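Local coordinates for protein putative Phosphate (Eubacterium rectale, PDB 3DAO) that is probably a phosphatase of the haloacid dehalogenase-like hydrolase family, its natural substrate not established, at residues C231-N236 with N273-V278; A25-G30 with V210-A215. All coordinates share one frame; numbering follows the deposited sequence. Where two conformers were deposited one is given.

Interaction 1: C231-N236 with N273-V278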
ATOM      1  N   CYS A 231       9.741 -12.167   9.171  1.00 18.41           N
ATOM      2  CA  CYS A 231      10.604 -11.974   8.004  1.00 18.73           C
ATOM      3  C   CYS A 231       9.874 -11.102   6.973  1.00 18.99           C
ATOM      4  O   CYS A 231       8.785 -11.445   6.559  1.00 17.85           O
ATOM      5  CB  CYS A 231      11.007 -13.308   7.370  1.00 18.56           C
ATOM      6  SG  CYS A 231      11.937 -13.184   5.842  1.00 22.64           S
ATOM      7  N   CYS A 232      10.492  -9.978   6.592  1.00 17.87           N
ATOM      8  CA  CYS A 232       9.969  -9.059   5.569  1.00 18.33           C
ATOM      9  C   CYS A 232      10.857  -8.990   4.330  1.00 18.35           C
ATOM     10  O   CYS A 232      12.076  -9.057   4.397  1.00 17.62           O
ATOM     11  CB  CYS A 232       9.809  -7.634   6.130  1.00 19.17           C
ATOM     12  SG  CYS A 232       8.598  -7.494   7.458  1.00 20.97           S
ATOM     13  N   PHE A 233      10.193  -8.841   3.200  1.00 18.04           N
ATOM     14  CA  PHE A 233      10.820  -8.652   1.908  1.00 17.54           C
ATOM     15  C   PHE A 233      10.358  -7.332   1.345  1.00 19.35           C
ATOM     16  O   PHE A 233       9.175  -7.000   1.382  1.00 17.87           O
ATOM     17  CB  PHE A 233      10.415  -9.727   0.897  1.00 17.80           C
ATOM     18  CG  PHE A 233      10.894 -11.090   1.255  1.00 20.75           C
ATOM     19  CD1 PHE A 233      10.113 -11.927   2.032  1.00 19.29           C
ATOM     20  CD2 PHE A 233      12.142 -11.545   0.814  1.00 20.28           C
ATOM     21  CE1 PHE A 233      10.547 -13.197   2.364  1.00 18.77           C
ATOM     22  CE2 PHE A 233      12.576 -12.822   1.156  1.00 20.43           C
ATOM     23  CZ  PHE A 233      11.792 -13.634   1.936  1.00 19.31           C
ATOM     24  N   GLY A 234      11.299  -6.577   0.810  1.00 19.48           N
ATOM     25  CA  GLY A 234      10.969  -5.283   0.220  1.00 18.67           C
ATOM     26  C   GLY A 234      11.928  -4.727  -0.805  1.00 18.85           C
ATOM     27  O   GLY A 234      12.968  -5.308  -1.104  1.00 17.48           O
ATOM     28  N   ASP A 235      11.512  -3.617  -1.404  1.00 19.29           N
ATOM     29  CA  ASP A 235      12.305  -2.982  -2.457  1.00 20.20           C
ATOM     30  C   ASP A 235      12.238  -1.460  -2.517  1.00 22.24           C
ATOM     31  O   ASP A 235      12.873  -0.859  -3.379  1.00 20.84           O
ATOM     32  CB  ASP A 235      11.872  -3.496  -3.826  1.00 20.97           C
ATOM     33  CG  ASP A 235      10.518  -2.988  -4.270  1.00 25.05           C
ATOM     34  OD1 ASP A 235       9.732  -2.507  -3.437  1.00 22.80           O
ATOM     35  OD2 ASP A 235      10.227  -3.067  -5.490  1.00 31.81           O
ATOM     36  N   ASN A 236      11.505  -0.873  -1.583  1.00 22.76           N
ATOM     37  CA  ASN A 236      11.149   0.554  -1.607  1.00 25.84           C
ATOM     38  C   ASN A 236      11.582   1.275  -0.354  1.00 24.78           C
ATOM     39  O   ASN A 236      11.673   0.699   0.708  1.00 21.01           O
ATOM     40  CB  ASN A 236       9.608   0.608  -1.716  1.00 26.68           C
ATOM     41  CG  ASN A 236       9.058   1.968  -2.108  1.00 31.93           C
ATOM     42  OD1 ASN A 236       9.195   2.978  -1.396  1.00 34.91           O
ATOM     43  ND2 ASN A 236       8.359   1.983  -3.230  1.00 36.77           N
ATOM     44  N   ASN A 273      13.602 -14.094  -9.864  1.00 23.87           N
ATOM     45  CA  ASN A 273      12.822 -14.814  -8.849  1.00 24.04           C
ATOM     46  C   ASN A 273      13.608 -14.959  -7.536  1.00 21.85           C
ATOM     47  O   ASN A 273      13.653 -16.002  -6.904  1.00 21.02           O
ATOM     48  CB  ASN A 273      12.361 -16.181  -9.390  1.00 23.70           C
ATOM     49  CG  ASN A 273      11.148 -16.066 -10.296  1.00 26.26           C
ATOM     50  OD1 ASN A 273      10.515 -15.018 -10.376  1.00 27.29           O
ATOM     51  ND2 ASN A 273      10.793 -17.163 -10.954  1.00 32.52           N
ATOM     52  N   GLY A 274      14.209 -13.856  -7.095  1.00 22.16           N
ATOM     53  CA  GLY A 274      15.003 -13.863  -5.869  1.00 19.33           C
ATOM     54  C   GLY A 274      14.250 -14.163  -4.587  1.00 19.38           C
ATOM     55  O   GLY A 274      14.725 -14.870  -3.698  1.00 18.61           O
ATOM     56  N   VAL A 275      13.065 -13.595  -4.446  1.00 18.22           N
ATOM     57  CA  VAL A 275      12.293 -13.862  -3.224  1.00 16.46           C
ATOM     58  C   VAL A 275      11.927 -15.364  -3.193  1.00 16.22           C
ATOM     59  O   VAL A 275      11.997 -16.006  -2.155  1.00 17.86           O
ATOM     60  CB  VAL A 275      11.034 -12.982  -3.110  1.00 17.76           C
ATOM     61  CG1 VAL A 275      10.189 -13.461  -1.949  1.00 17.61           C
ATOM     62  CG2 VAL A 275      11.440 -11.501  -2.905  1.00 14.98           C
ATOM     63  N   LEU A 276      11.645 -15.915  -4.357  1.00 17.62           N
ATOM     64  CA  LEU A 276      11.272 -17.340  -4.447  1.00 19.18           C
ATOM     65  C   LEU A 276      12.388 -18.185  -3.871  1.00 21.38           C
ATOM     66  O   LEU A 276      12.162 -19.124  -3.090  1.00 21.08           O
ATOM     67  CB  LEU A 276      10.951 -17.752  -5.866  1.00 21.52           C
ATOM     68  CG  LEU A 276      10.533 -19.232  -6.020  1.00 20.69           C
ATOM     69  CD1 LEU A 276       9.275 -19.549  -5.223  1.00 19.35           C
ATOM     70  CD2 LEU A 276      10.313 -19.517  -7.462  1.00 20.93           C
ATOM     71  N   SER A 277      13.618 -17.838  -4.223  1.00 21.20           N
ATOM     72  CA  SER A 277      14.764 -18.620  -3.732  0.50 21.01           C
ATOM     73  C   SER A 277      14.896 -18.580  -2.237  1.00 20.86           C
ATOM     74  O   SER A 277      15.188 -19.585  -1.610  1.00 21.32           O
ATOM     75  CB  SER A 277      16.080 -18.186  -4.376  0.50 20.93           C
ATOM     76  OG  SER A 277      16.012 -18.416  -5.757  0.50 21.54           O
ATOM     77  N   VAL A 278      14.617 -17.441  -1.636  1.00 20.33           N
ATOM     78  CA  VAL A 278      14.715 -17.350  -0.185  1.00 19.50           C
ATOM     79  C   VAL A 278      13.590 -18.134   0.470  1.00 19.40           C
ATOM     80  O   VAL A 278      13.776 -18.881   1.414  1.00 21.55           O
ATOM     81  CB  VAL A 278      14.678 -15.869   0.278  1.00 20.76           C
ATOM     82  CG1 VAL A 278      14.752 -15.784   1.735  1.00 18.71           C
ATOM     83  CG2 VAL A 278      15.834 -15.082  -0.389  1.00 18.79           C
TER

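Interaction 2: A25-G30 with V210-A215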
ATOM      1  N   ALA A  25       6.082 -11.345   5.646  1.00 15.24           N
ATOM      2  CA  ALA A  25       5.379 -10.276   4.925  1.00 14.51           C
ATOM      3  C   ALA A  25       6.221  -9.871   3.719  1.00 16.60           C
ATOM      4  O   ALA A  25       7.434  -9.763   3.820  1.00 19.48           O
ATOM      5  CB  ALA A  25       5.111  -9.070   5.825  1.00 15.12           C
ATOM      6  N   THR A  26       5.552  -9.636   2.605  1.00 16.21           N
ATOM      7  CA  THR A  26       6.206  -9.179   1.399  1.00 16.80           C
ATOM      8  C   THR A  26       5.371  -8.174   0.645  1.00 18.04           C
ATOM      9  O   THR A  26       4.132  -8.265   0.644  1.00 17.34           O
ATOM     10  CB  THR A  26       6.555 -10.361   0.440  1.00 16.99           C
ATOM     11  OG1 THR A  26       7.270  -9.863  -0.697  1.00 18.13           O
ATOM     12  CG2 THR A  26       5.303 -11.097  -0.069  1.00 13.78           C
ATOM     13  N   ASP A  27       6.039  -7.154   0.073  1.00 17.82           N
ATOM     14  CA  ASP A  27       5.325  -6.306  -0.882  1.00 19.68           C
ATOM     15  C   ASP A  27       5.389  -7.023  -2.234  1.00 19.14           C
ATOM     16  O   ASP A  27       5.910  -8.138  -2.348  1.00 18.19           O
ATOM     17  CB  ASP A  27       5.645  -4.777  -0.897  1.00 22.84           C
ATOM     18  CG  ASP A  27       7.094  -4.439  -1.083  1.00 29.90           C
ATOM     19  OD1 ASP A  27       7.892  -5.348  -1.361  1.00 29.29           O
ATOM     20  OD2 ASP A  27       7.420  -3.212  -0.976  1.00 26.72           O
ATOM     21  N   ILE A  28       4.829  -6.386  -3.238  1.00 19.28           N
ATOM     22  CA  ILE A  28       4.634  -7.019  -4.506  1.00 20.49           C
ATOM     23  C   ILE A  28       5.385  -6.386  -5.647  1.00 20.43           C
ATOM     24  O   ILE A  28       6.202  -7.027  -6.334  1.00 20.29           O
ATOM     25  CB  ILE A  28       3.109  -6.976  -4.845  1.00 22.51           C
ATOM     26  CG1 ILE A  28       2.311  -7.688  -3.734  1.00 23.58           C
ATOM     27  CG2 ILE A  28       2.824  -7.569  -6.225  1.00 20.10           C
ATOM     28  CD1 ILE A  28       0.804  -7.599  -3.880  1.00 21.65           C
ATOM     29  N   ASP A  29       5.067  -5.125  -5.854  1.00 20.41           N
ATOM     30  CA  ASP A  29       5.562  -4.397  -7.024  1.00 21.23           C
ATOM     31  C   ASP A  29       7.030  -4.045  -6.989  1.00 22.65           C
ATOM     32  O   ASP A  29       7.501  -3.213  -6.207  1.00 24.37           O
ATOM     33  CB  ASP A  29       4.692  -3.190  -7.297  1.00 21.62           C
ATOM     34  CG  ASP A  29       3.273  -3.583  -7.699  1.00 23.23           C
ATOM     35  OD1 ASP A  29       3.077  -4.251  -8.735  1.00 23.08           O
ATOM     36  OD2 ASP A  29       2.339  -3.169  -6.992  1.00 24.71           O
ATOM     37  N   GLY A  30       7.747  -4.731  -7.861  1.00 20.98           N
ATOM     38  CA  GLY A  30       9.186  -4.575  -7.969  1.00 21.29           C
ATOM     39  C   GLY A  30       9.890  -5.517  -7.031  1.00 20.29           C
ATOM     40  O   GLY A  30      11.103  -5.529  -6.961  1.00 20.44           O
ATOM     41  N   VAL A 210      -0.382   6.360   9.656  1.00 19.94           N
ATOM     42  CA  VAL A 210      -0.518   5.223   8.731  1.00 19.22           C
ATOM     43  C   VAL A 210       0.828   4.831   8.151  1.00 18.39           C
ATOM     44  O   VAL A 210       1.646   5.669   7.776  1.00 16.71           O
ATOM     45  CB  VAL A 210      -1.496   5.521   7.577  1.00 17.17           C
ATOM     46  CG1 VAL A 210      -1.258   4.564   6.355  1.00 18.72           C
ATOM     47  CG2 VAL A 210      -2.914   5.449   8.063  1.00 16.77           C
ATOM     48  N   SER A 211       1.050   3.522   8.108  1.00 19.02           N
ATOM     49  CA  SER A 211       2.213   2.984   7.414  1.00 18.73           C
ATOM     50  C   SER A 211       2.109   1.475   7.275  1.00 18.24           C
ATOM     51  O   SER A 211       1.314   0.830   7.938  1.00 19.23           O
ATOM     52  CB  SER A 211       3.499   3.282   8.162  1.00 18.55           C
ATOM     53  OG  SER A 211       3.612   2.520   9.382  1.00 17.90           O
ATOM     54  N   LYS A 212       2.989   0.932   6.453  1.00 18.23           N
ATOM     55  CA  LYS A 212       3.062  -0.527   6.317  1.00 16.91           C
ATOM     56  C   LYS A 212       3.432  -1.154   7.668  1.00 16.82           C
ATOM     57  O   LYS A 212       2.845  -2.157   8.098  1.00 18.89           O
ATOM     58  CB  LYS A 212       4.083  -0.940   5.239  1.00 16.99           C
ATOM     59  CG  LYS A 212       3.621  -0.764   3.825  1.00 16.12           C
ATOM     60  CD  LYS A 212       4.778  -1.133   2.870  1.00 18.94           C
ATOM     61  CE  LYS A 212       4.303  -1.249   1.457  1.00 24.30           C
ATOM     62  NZ  LYS A 212       5.486  -1.345   0.546  1.00 26.00           N
ATOM     63  N   TRP A 213       4.346  -0.529   8.398  1.00 16.34           N
ATOM     64  CA  TRP A 213       4.777  -1.107   9.694  1.00 17.10           C
ATOM     65  C   TRP A 213       3.685  -1.013  10.748  1.00 16.92           C
ATOM     66  O   TRP A 213       3.484  -1.922  11.540  1.00 21.28           O
ATOM     67  CB  TRP A 213       6.075  -0.492  10.231  1.00 17.43           C
ATOM     68  CG  TRP A 213       6.460  -1.156  11.506  1.00 18.11           C
ATOM     69  CD1 TRP A 213       6.384  -0.621  12.755  1.00 23.94           C
ATOM     70  CD2 TRP A 213       6.849  -2.527  11.682  1.00 18.62           C
ATOM     71  NE1 TRP A 213       6.762  -1.557  13.704  1.00 25.53           N
ATOM     72  CE2 TRP A 213       7.066  -2.730  13.067  1.00 23.72           C
ATOM     73  CE3 TRP A 213       7.083  -3.583  10.810  1.00 18.06           C
ATOM     74  CZ2 TRP A 213       7.472  -3.949  13.584  1.00 26.46           C
ATOM     75  CZ3 TRP A 213       7.505  -4.815  11.346  1.00 24.08           C
ATOM     76  CH2 TRP A 213       7.688  -4.977  12.699  1.00 25.07           C
ATOM     77  N   THR A 214       2.941   0.074  10.743  1.00 16.60           N
ATOM     78  CA  THR A 214       1.810   0.207  11.674  1.00 17.80           C
ATOM     79  C   THR A 214       0.817  -0.940  11.506  1.00 17.53           C
ATOM     80  O   THR A 214       0.395  -1.624  12.469  1.00 17.61           O
ATOM     81  CB  THR A 214       1.072   1.565  11.506  1.00 18.17           C
ATOM     82  OG1 THR A 214       1.983   2.621  11.832  1.00 18.78           O
ATOM     83  CG2 THR A 214      -0.143   1.668  12.458  1.00 19.55           C
ATOM     84  N   ALA A 215       0.461  -1.152  10.247  1.00 16.21           N
ATOM     85  CA  ALA A 215      -0.507  -2.178   9.894  1.00 15.46           C
ATOM     86  C   ALA A 215       0.065  -3.562  10.191  1.00 16.27           C
ATOM     87  O   ALA A 215      -0.640  -4.427  10.684  1.00 17.23           O
ATOM     88  CB  ALA A 215      -0.923  -2.104   8.413  1.00 15.11           C
TER

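Interaction 1: C231-N236 with N273-V278
Val275 sets its CG1 methyl squarely over one face of the Phe233 ring, while Val278 meets the same ring at its edge. The first approach is a CH-pi contact: Val275 CG1 stands 3.9 Å from the centroid of the Phe233 ring and only 10° off its normal. The CG1 branch of Val275 is anti to the backbone N (chi1 171°), which carries this methyl over the middle of the ring; the other branch, CG2, reaches the CD2 atom of Phe233 at 3.8 Å. Val278 comes in differently. Its CG1 lies in the ring plane, 3.7 Å from Phe233 CZ, and its CB is 3.8 Å from Phe233 CE2, placing the valine against the far end of the ring. Phe233 is directed at the helix by a first torsion of -66°, with CG anti to the carbonyl carbon.

The two valines are three residues apart, so both belong to one side of helix 274-281, whose early turns include the backbone bond from Val278 N to Gly274 O (3.3 Å). The partner is strand 230-234, an inner strand of the central sheet. Around the same ring, the ring of Tyr250, on strand 248-252, meets that of Phe233, and Ile24 and Thr26 touch it from the other neighbouring strand. With an alanine in place of Phe233, a gap would probably open between strand and helix, Val275 CG1 losing the aromatic face it covers and Val278 the edge it packs on.

All the contacts between the two segments are apolar, burying 161 Å² summed over both sides, which implies that the C-terminal helix is held to the sheet here by shape and exclusion of water rather than by directional polar bonds.

Interaction 2: A25-G30 with V210-A215
The charged contact is a salt bridge between Lys212 NZ and Asp27 OD2, 3.1 Å apart; the hydrogen bond within it, from NZ to OD2, is weak. Lys212 reaches across with its chain extended beyond CG, every torsion from chi2 onward near 180°, and meets the Asp27 side chain at about a right angle. Its ammonium has further partners in Asp239, a second salt bridge, and Asn238, while the other carboxylate oxygen of Asp27, OD1, bonds to Thr31. Asp235 and Asp239 bring further carboxylates close to Asp27 OD2, an acidic cluster of the kind that in HAD phosphatases typically takes part in holding a magnesium ion.

Asp27 stands just past the end of strand 23-26, and with Asp29 and Thr31 it fits the DxDx(T/V) pattern of the HAD family, in which the first aspartate is typically the nucleophile; that role is probable here.

Other hydrogen bonds lie within one segment or the other. Thr26 OG1 donates to Asp27 O at 2.7 Å, in the carbonyl plane and on a lone pair. At the start of helix 212-222, Ser211 is the N-cap: its OG accepts from Thr214 N at 2.9 Å, with an N-H...O angle of 162°.

How the interactions relate
Interactions 1 and 2 have their centres 12 Å apart and share the large mixed sheet, in which strands 23-26 and 230-234 are parallel neighbours. Two probable backbone hydrogen bonds stitch the strands together, Ala25 N to Cys231 O at 2.9 Å and Phe233 N to Ala25 O at 3.0 Å. Along the chain they come in series: interaction 2 pairs 25-30 with 210-215, then helix 212-222 leads into strand 230-234, which opens interaction 1 before 273-278 closes it. The loops leaving both strands meet at the probable active site, Asp235 OD2 lying 2.8 Å from Asp29 O, while interaction 1 packs helix 274-281 on the same sheet.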